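Local atomic coordinates of deoxy-D-mannose-octulosonate 8-phosphate phosphatase (Haemophilus influenzae Rd, PDB entry 1K1E), a protein that hydrolyses 3-deoxy-D-manno-octulosonate 8-phosphate to free KDO and inorganic phosphate, a magnesium-dependent step of lipopolysaccharide biosynthesis. Residues F115-D126 with A134-G143; I8-D16 with D51-R60. All blocks are in the same frame, centred on the assembly; numbering follows the deposited sequence.

Interaction 1 (F115-D126 with A134-G143); sequences FAACGTSFAVAD and AVDHVLSTHG. With HG (mercury (II) ion), chain N.
With its hydroxyl turned between the backbone N and the carbonyl carbon (chi1 52°), Ser121 brings OG to 3.0 Å from Asp136 N, a hydrogen bond that this N-H divides with Ser121 O. Asp136 answers through its carboxylate: chi1 of -66° carries OD1 back to Ser121 N, which meets it on the anti side at 3.0 Å. Ser121 O also accepts from His137 N, so two consecutive N-H groups converge on one carbonyl. From here strands 120-123 and 137-138 run parallel, joined by Ala123 N to His137 O and by a nearly straight bond, 2.9 Å, from Leu139 N to Ala123 O. This is the beta-alpha-beta unit, with helix 129-132 in the crossover, that completes one edge of the chain's parallel sheet. Val135 CG1 sits over the centre of the Phe115 ring, 3.5 Å from its centroid, in a CH-pi contact. On the other side of the sheet the Phe122 ring receives His137 CD2 over one face. Farther on, Asp126 OD2 takes the Gly143 N-H at 2.8 Å, while its carboxylate plane lies only 5° from that of the His142 ring. Carboxylates thus take up backbone N-H groups at both ends of a very short strand pairing.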
# COMPACT_ATOMS: atom_id res chain seq x y z
N PHE A 115 -6.74 -15.20 -22.05
CA PHE A 115 -7.64 -16.14 -21.42
C PHE A 115 -8.15 -17.10 -22.48
O PHE A 115 -8.23 -18.28 -22.24
CB PHE A 115 -8.88 -15.42 -20.82
CG PHE A 115 -8.55 -14.39 -19.76
CD1 PHE A 115 -9.35 -13.25 -19.60
CD2 PHE A 115 -7.49 -14.58 -18.90
CE1 PHE A 115 -9.10 -12.30 -18.58
CE2 PHE A 115 -7.24 -13.64 -17.89
CZ PHE A 115 -8.04 -12.50 -17.73
N ALA A 116 -8.49 -16.54 -23.65
CA ALA A 116 -9.06 -17.30 -24.77
C ALA A 116 -8.06 -18.31 -25.35
O ALA A 116 -8.43 -19.40 -25.73
CB ALA A 116 -9.52 -16.35 -25.86
N ALA A 117 -6.80 -17.94 -25.37
CA ALA A 117 -5.79 -18.83 -25.92
C ALA A 117 -5.46 -19.96 -24.93
O ALA A 117 -5.13 -21.09 -25.38
CB ALA A 117 -4.60 -18.08 -26.23
N CYS A 118 -5.58 -19.70 -23.61
CA CYS A 118 -5.29 -20.78 -22.62
C CYS A 118 -6.49 -21.69 -22.35
O CYS A 118 -7.62 -21.31 -22.58
CB CYS A 118 -4.82 -20.22 -21.28
SG CYS A 118 -3.07 -19.80 -21.15
N GLY A 119 -6.22 -22.87 -21.82
CA GLY A 119 -7.27 -23.81 -21.51
C GLY A 119 -8.03 -23.44 -20.25
O GLY A 119 -9.21 -23.70 -20.17
N THR A 120 -7.36 -22.81 -19.29
CA THR A 120 -7.97 -22.42 -18.02
C THR A 120 -7.53 -20.99 -17.75
O THR A 120 -6.40 -20.63 -18.09
CB THR A 120 -7.41 -23.32 -16.87
OG1 THR A 120 -7.75 -24.68 -17.15
CG2 THR A 120 -7.93 -22.92 -15.52
N SER A 121 -8.40 -20.18 -17.16
CA SER A 121 -8.04 -18.79 -16.90
C SER A 121 -8.58 -18.35 -15.54
O SER A 121 -9.67 -18.75 -15.13
CB SER A 121 -8.64 -17.90 -17.99
OG SER A 121 -10.04 -18.16 -18.11
N PHE A 122 -7.83 -17.46 -14.90
CA PHE A 122 -8.12 -16.90 -13.61
C PHE A 122 -8.02 -15.40 -13.64
O PHE A 122 -7.15 -14.84 -14.31
CB PHE A 122 -7.05 -17.33 -12.61
CG PHE A 122 -7.06 -18.83 -12.32
CD1 PHE A 122 -6.41 -19.71 -13.18
CD2 PHE A 122 -7.67 -19.33 -11.19
CE1 PHE A 122 -6.37 -21.06 -12.92
CE2 PHE A 122 -7.62 -20.73 -10.90
CZ PHE A 122 -6.97 -21.59 -11.79
N ALA A 123 -8.91 -14.74 -12.89
CA ALA A 123 -8.82 -13.28 -12.80
C ALA A 123 -8.63 -12.96 -11.35
O ALA A 123 -9.23 -13.63 -10.48
CB ALA A 123 -10.14 -12.61 -13.33
N VAL A 124 -7.80 -11.96 -11.07
CA VAL A 124 -7.60 -11.46 -9.70
C VAL A 124 -8.88 -10.78 -9.24
O VAL A 124 -9.71 -10.34 -10.06
CB VAL A 124 -6.39 -10.47 -9.60
CG1 VAL A 124 -5.11 -11.22 -9.95
CG2 VAL A 124 -6.58 -9.27 -10.57
N ALA A 125 -9.04 -10.72 -7.92
CA ALA A 125 -10.29 -10.16 -7.35
C ALA A 125 -10.67 -8.74 -7.72
O ALA A 125 -11.84 -8.36 -7.62
CB ALA A 125 -10.23 -10.28 -5.85
N ASP A 126 -9.69 -7.91 -8.02
CA ASP A 126 -9.99 -6.51 -8.31
C ASP A 126 -10.01 -6.23 -9.78
O ASP A 126 -10.06 -5.08 -10.20
CB ASP A 126 -9.03 -5.53 -7.60
CG ASP A 126 -7.55 -5.87 -7.83
OD1 ASP A 126 -6.75 -4.95 -7.80
OD2 ASP A 126 -7.15 -7.04 -8.01
N ALA A 134 -15.07 -13.17 -18.12
CA ALA A 134 -14.39 -13.92 -19.15
C ALA A 134 -13.56 -15.14 -18.72
O ALA A 134 -13.25 -16.02 -19.54
CB ALA A 134 -13.48 -12.93 -19.98
N VAL A 135 -13.17 -15.20 -17.46
CA VAL A 135 -12.27 -16.30 -17.04
C VAL A 135 -13.05 -17.47 -16.46
O VAL A 135 -14.26 -17.37 -16.22
CB VAL A 135 -11.35 -15.83 -15.92
CG1 VAL A 135 -10.50 -14.63 -16.36
CG2 VAL A 135 -12.23 -15.42 -14.71
N ASP A 136 -12.36 -18.57 -16.21
CA ASP A 136 -12.97 -19.76 -15.64
C ASP A 136 -13.15 -19.63 -14.15
O ASP A 136 -14.15 -20.09 -13.58
CB ASP A 136 -12.11 -20.99 -15.94
CG ASP A 136 -12.07 -21.30 -17.41
OD1 ASP A 136 -10.96 -21.46 -18.01
OD2 ASP A 136 -13.17 -21.34 -17.99
N HIS A 137 -12.20 -18.95 -13.51
CA HIS A 137 -12.26 -18.85 -12.08
C HIS A 137 -11.87 -17.46 -11.57
O HIS A 137 -10.78 -16.97 -11.85
CB HIS A 137 -11.29 -19.90 -11.49
CG HIS A 137 -11.33 -21.24 -12.20
ND1 HIS A 137 -12.30 -22.20 -11.96
CD2 HIS A 137 -10.45 -21.82 -13.06
CE1 HIS A 137 -12.01 -23.31 -12.63
NE2 HIS A 137 -10.89 -23.11 -13.30
N VAL A 138 -12.76 -16.84 -10.81
CA VAL A 138 -12.42 -15.54 -10.25
C VAL A 138 -11.84 -15.77 -8.88
O VAL A 138 -12.51 -16.35 -8.03
CB VAL A 138 -13.66 -14.63 -10.18
CG1 VAL A 138 -13.31 -13.27 -9.46
CG2 VAL A 138 -14.16 -14.35 -11.61
N LEU A 139 -10.61 -15.32 -8.63
CA LEU A 139 -10.00 -15.55 -7.33
C LEU A 139 -10.55 -14.55 -6.31
O LEU A 139 -11.05 -13.48 -6.69
CB LEU A 139 -8.49 -15.34 -7.46
CG LEU A 139 -7.90 -16.33 -8.49
CD1 LEU A 139 -6.53 -15.74 -8.96
CD2 LEU A 139 -7.69 -17.68 -7.80
N SER A 140 -10.38 -14.87 -5.02
CA SER A 140 -10.84 -13.98 -3.95
C SER A 140 -9.81 -12.95 -3.54
O SER A 140 -10.16 -11.98 -2.87
CB SER A 140 -11.29 -14.82 -2.73
OG SER A 140 -10.19 -15.37 -1.99
N THR A 141 -8.54 -13.18 -3.90
CA THR A 141 -7.45 -12.26 -3.52
C THR A 141 -7.11 -11.18 -4.56
O THR A 141 -7.11 -11.45 -5.75
CB THR A 141 -6.19 -13.05 -3.24
OG1 THR A 141 -6.49 -14.12 -2.33
CG2 THR A 141 -5.17 -12.13 -2.66
N HIS A 142 -6.91 -9.94 -4.11
CA HIS A 142 -6.55 -8.87 -5.04
C HIS A 142 -5.21 -9.05 -5.65
O HIS A 142 -4.31 -9.66 -5.04
CB HIS A 142 -6.54 -7.50 -4.38
CG HIS A 142 -7.91 -6.99 -4.04
ND1 HIS A 142 -8.17 -5.65 -3.82
CD2 HIS A 142 -9.08 -7.64 -3.88
CE1 HIS A 142 -9.46 -5.50 -3.53
NE2 HIS A 142 -10.03 -6.70 -3.56
N GLY A 143 -5.03 -8.50 -6.86
CA GLY A 143 -3.74 -8.60 -7.48
C GLY A 143 -2.62 -8.03 -6.57
O GLY A 143 -2.80 -7.03 -5.85
HG HG N . -2.64 -18.04 -22.50
O HOH W 1 -4.65 -4.94 -5.78

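Interaction 2 (I8-D16 with D51-R60). With CO (cobalt (II) ion), chain M; SO4 (sulfate ion), chain O.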
# COMPACT_ATOMS: atom_id res chain seq x y z
N ILE A 8 -3.16 -29.26 -15.48
CA ILE A 8 -2.29 -28.13 -15.77
C ILE A 8 -0.83 -28.49 -15.61
O ILE A 8 -0.44 -29.04 -14.57
CB ILE A 8 -2.63 -26.91 -14.85
CG1 ILE A 8 -4.08 -26.48 -15.18
CG2 ILE A 8 -1.61 -25.76 -15.08
CD1 ILE A 8 -4.67 -25.35 -14.33
N LYS A 9 -0.06 -28.17 -16.64
CA LYS A 9 1.37 -28.39 -16.69
C LYS A 9 2.14 -27.09 -16.85
O LYS A 9 3.36 -27.09 -16.70
CB LYS A 9 1.76 -29.33 -17.86
CG LYS A 9 1.18 -30.73 -17.68
CD LYS A 9 1.60 -31.39 -16.37
CE LYS A 9 3.13 -31.55 -16.25
NZ LYS A 9 3.38 -32.34 -15.08
N PHE A 10 1.44 -26.00 -17.12
CA PHE A 10 2.05 -24.71 -17.38
C PHE A 10 1.13 -23.59 -16.91
O PHE A 10 -0.06 -23.61 -17.15
CB PHE A 10 2.28 -24.61 -18.88
CG PHE A 10 3.13 -23.46 -19.35
CD1 PHE A 10 4.23 -22.97 -18.62
CD2 PHE A 10 2.84 -22.89 -20.61
CE1 PHE A 10 5.04 -21.92 -19.15
CE2 PHE A 10 3.62 -21.85 -21.14
CZ PHE A 10 4.71 -21.36 -20.43
N VAL A 11 1.72 -22.62 -16.27
CA VAL A 11 0.98 -21.45 -15.78
C VAL A 11 1.70 -20.25 -16.35
O VAL A 11 2.92 -20.11 -16.20
CB VAL A 11 1.06 -21.37 -14.28
CG1 VAL A 11 0.52 -19.98 -13.77
CG2 VAL A 11 0.27 -22.49 -13.71
N ILE A 12 0.96 -19.43 -17.08
CA ILE A 12 1.50 -18.17 -17.63
C ILE A 12 0.84 -17.04 -16.80
O ILE A 12 -0.43 -17.00 -16.66
CB ILE A 12 1.05 -17.98 -19.10
CG1 ILE A 12 1.69 -19.03 -20.00
CG2 ILE A 12 1.47 -16.57 -19.61
CD1 ILE A 12 1.01 -19.03 -21.35
N THR A 13 1.65 -16.12 -16.32
CA THR A 13 1.11 -15.04 -15.53
C THR A 13 1.45 -13.65 -16.07
O THR A 13 2.59 -13.33 -16.47
CB THR A 13 1.58 -15.14 -14.03
OG1 THR A 13 0.97 -14.08 -13.29
CG2 THR A 13 3.04 -14.92 -13.89
N ASP A 14 0.41 -12.82 -16.14
CA ASP A 14 0.57 -11.42 -16.48
C ASP A 14 1.35 -10.85 -15.28
O ASP A 14 1.46 -11.46 -14.21
CB ASP A 14 -0.81 -10.72 -16.56
CG ASP A 14 -0.70 -9.22 -16.58
OD1 ASP A 14 0.20 -8.70 -17.26
OD2 ASP A 14 -1.54 -8.58 -15.93
N VAL A 15 1.95 -9.67 -15.46
CA VAL A 15 2.67 -9.06 -14.35
C VAL A 15 1.94 -7.95 -13.59
O VAL A 15 1.58 -8.10 -12.43
CB VAL A 15 4.07 -8.47 -14.83
CG1 VAL A 15 4.74 -7.69 -13.71
CG2 VAL A 15 4.95 -9.65 -15.28
N ASP A 16 1.71 -6.83 -14.26
CA ASP A 16 1.12 -5.69 -13.51
C ASP A 16 -0.31 -5.93 -13.19
O ASP A 16 -1.09 -6.16 -14.07
CB ASP A 16 1.29 -4.41 -14.31
CG ASP A 16 2.76 -4.10 -14.55
OD1 ASP A 16 3.47 -3.91 -13.53
OD2 ASP A 16 3.20 -4.11 -15.72
N ASP A 51 6.53 -29.99 -11.03
CA ASP A 51 6.62 -30.20 -12.48
C ASP A 51 5.64 -29.35 -13.27
O ASP A 51 5.18 -29.78 -14.30
CB ASP A 51 6.38 -31.67 -12.82
CG ASP A 51 6.88 -32.03 -14.21
OD1 ASP A 51 6.22 -32.87 -14.88
OD2 ASP A 51 7.93 -31.49 -14.64
N ILE A 52 5.30 -28.17 -12.76
CA ILE A 52 4.42 -27.30 -13.54
C ILE A 52 5.24 -26.07 -13.87
O ILE A 52 5.63 -25.30 -12.96
CB ILE A 52 3.23 -26.93 -12.70
CG1 ILE A 52 2.40 -28.19 -12.40
CG2 ILE A 52 2.47 -25.80 -13.43
CD1 ILE A 52 1.29 -27.89 -11.38
N GLN A 53 5.53 -25.84 -15.14
CA GLN A 53 6.38 -24.70 -15.42
C GLN A 53 5.64 -23.38 -15.23
O GLN A 53 4.39 -23.35 -15.30
CB GLN A 53 6.87 -24.80 -16.84
CG GLN A 53 7.64 -26.11 -17.08
CD GLN A 53 7.96 -26.27 -18.57
OE1 GLN A 53 8.77 -25.53 -19.12
NE2 GLN A 53 7.29 -27.19 -19.22
N VAL A 54 6.39 -22.32 -15.04
CA VAL A 54 5.77 -21.00 -14.91
C VAL A 54 6.40 -20.03 -15.92
O VAL A 54 7.61 -20.02 -16.10
CB VAL A 54 5.90 -20.46 -13.49
CG1 VAL A 54 5.35 -19.05 -13.43
CG2 VAL A 54 5.20 -21.47 -12.48
N ALA A 55 5.58 -19.23 -16.59
CA ALA A 55 6.07 -18.22 -17.53
C ALA A 55 5.45 -16.86 -17.17
O ALA A 55 4.35 -16.81 -16.56
CB ALA A 55 5.70 -18.58 -18.97
N VAL A 56 6.17 -15.79 -17.52
CA VAL A 56 5.73 -14.42 -17.27
C VAL A 56 5.49 -13.78 -18.64
O VAL A 56 6.29 -13.93 -19.55
CB VAL A 56 6.84 -13.66 -16.51
CG1 VAL A 56 6.57 -12.13 -16.49
CG2 VAL A 56 6.98 -14.28 -15.11
N LEU A 57 4.40 -13.02 -18.75
CA LEU A 57 4.04 -12.37 -20.00
C LEU A 57 3.75 -10.92 -19.59
O LEU A 57 2.93 -10.70 -18.72
CB LEU A 57 2.77 -13.02 -20.54
CG LEU A 57 2.56 -13.21 -22.04
CD1 LEU A 57 1.08 -13.29 -22.25
CD2 LEU A 57 3.13 -12.08 -22.89
N SER A 58 4.44 -9.95 -20.15
CA SER A 58 4.15 -8.57 -19.79
C SER A 58 4.33 -7.71 -21.03
O SER A 58 5.21 -8.00 -21.85
CB SER A 58 5.15 -8.08 -18.71
OG SER A 58 4.92 -6.71 -18.45
N GLY A 59 3.49 -6.69 -21.17
CA GLY A 59 3.62 -5.78 -22.30
C GLY A 59 4.78 -4.80 -22.08
O GLY A 59 5.08 -3.96 -22.93
N ARG A 60 5.47 -4.93 -20.95
CA ARG A 60 6.56 -4.03 -20.60
C ARG A 60 7.79 -4.88 -20.31
O ARG A 60 7.68 -6.04 -19.93
CB ARG A 60 6.16 -3.20 -19.33
CG ARG A 60 5.05 -2.13 -19.57
CD ARG A 60 4.53 -1.43 -18.27
NE ARG A 60 5.49 -0.43 -17.77
CZ ARG A 60 5.47 0.87 -18.09
NH1 ARG A 60 4.52 1.32 -18.93
NH2 ARG A 60 6.41 1.71 -17.62
CO CO M . -2.09 -6.60 -15.94
S SO4 O . 0.23 -5.50 -19.96
O1 SO4 O . -0.98 -6.32 -20.10
O2 SO4 O . -0.09 -4.43 -18.98
O3 SO4 O . 0.60 -4.90 -21.23
O4 SO4 O . 1.28 -6.44 -19.50
O HOH W 2 5.49 -28.72 -17.37
O HOH W 3 -0.14 -6.18 -16.81
O HOH W 4 2.68 -6.69 -17.24
O HOH W 5 5.74 -5.22 -16.00
O HOH W 6 -2.65 -4.61 -15.62
O HOH W 7 -2.88 -6.79 -17.91
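Strands 10-14 and 53-58 run parallel, their axes 4.6 Å apart at closest approach and inclined by 26°, and five backbone bonds alternate between them from Gln53 N to Lys9 O through to Leu57 N to Thr13 O. At the entrance Lys9, bent at chi2 and chi3, folds its chain back so that NZ forms a salt bridge with Asp51 OD1 at 2.9 Å, approaching from above the carboxylate plane. Phe10 CG lies anti to the backbone N (chi1 -170°), swinging the ring across to Gln53 and Ala55; CZ comes within 3.3 Å of Ala55 CB, and Gln53 O meets the ring edge. Farther along, Ile12 CG2 packs on Leu57 CB at 3.9 Å. These are neighbouring inner strands of a HAD-type Rossmann-like fold, whose DxD motif, Asp14 and Asp16, lies at the C-terminal end of strand 10-14. There Asp14 OD2 (2.0 Å) and Asp16 O (2.2 Å) bind cobalt, with Asp107 and three waters completing the shell; Asp14 OD1 pairs with Lys84, and Asp16 OD1 with Lys34. After Leu57, Ser58 OG accepts from Arg60 N in an ST turn, and Gly59 N donates to O4 of a sulfate, probably from the crystallisation liquor, at 2.8 Å.

From the N terminus, residues 8-16 carry strand 10-14, the first strand along the chain, and interaction 2 closes when the chain returns at 51-60, having passed through the hairpin of strands 23-27 and 30-37 and helix 38-49. Interaction 1 opens later and closes a much shorter loop, with seven residues between its segments. The two follow in series, neither nested nor crossed. Strand 102-106 lies between them in the sheet, bonded to 10-14 on one side and 120-123 on the other, so interaction 2 ties neighbouring inner strands while interaction 1 adds an edge. They also touch directly, Cys118 SG packing against Ile12 CD1 at 4.2 Å beside the bound mercury.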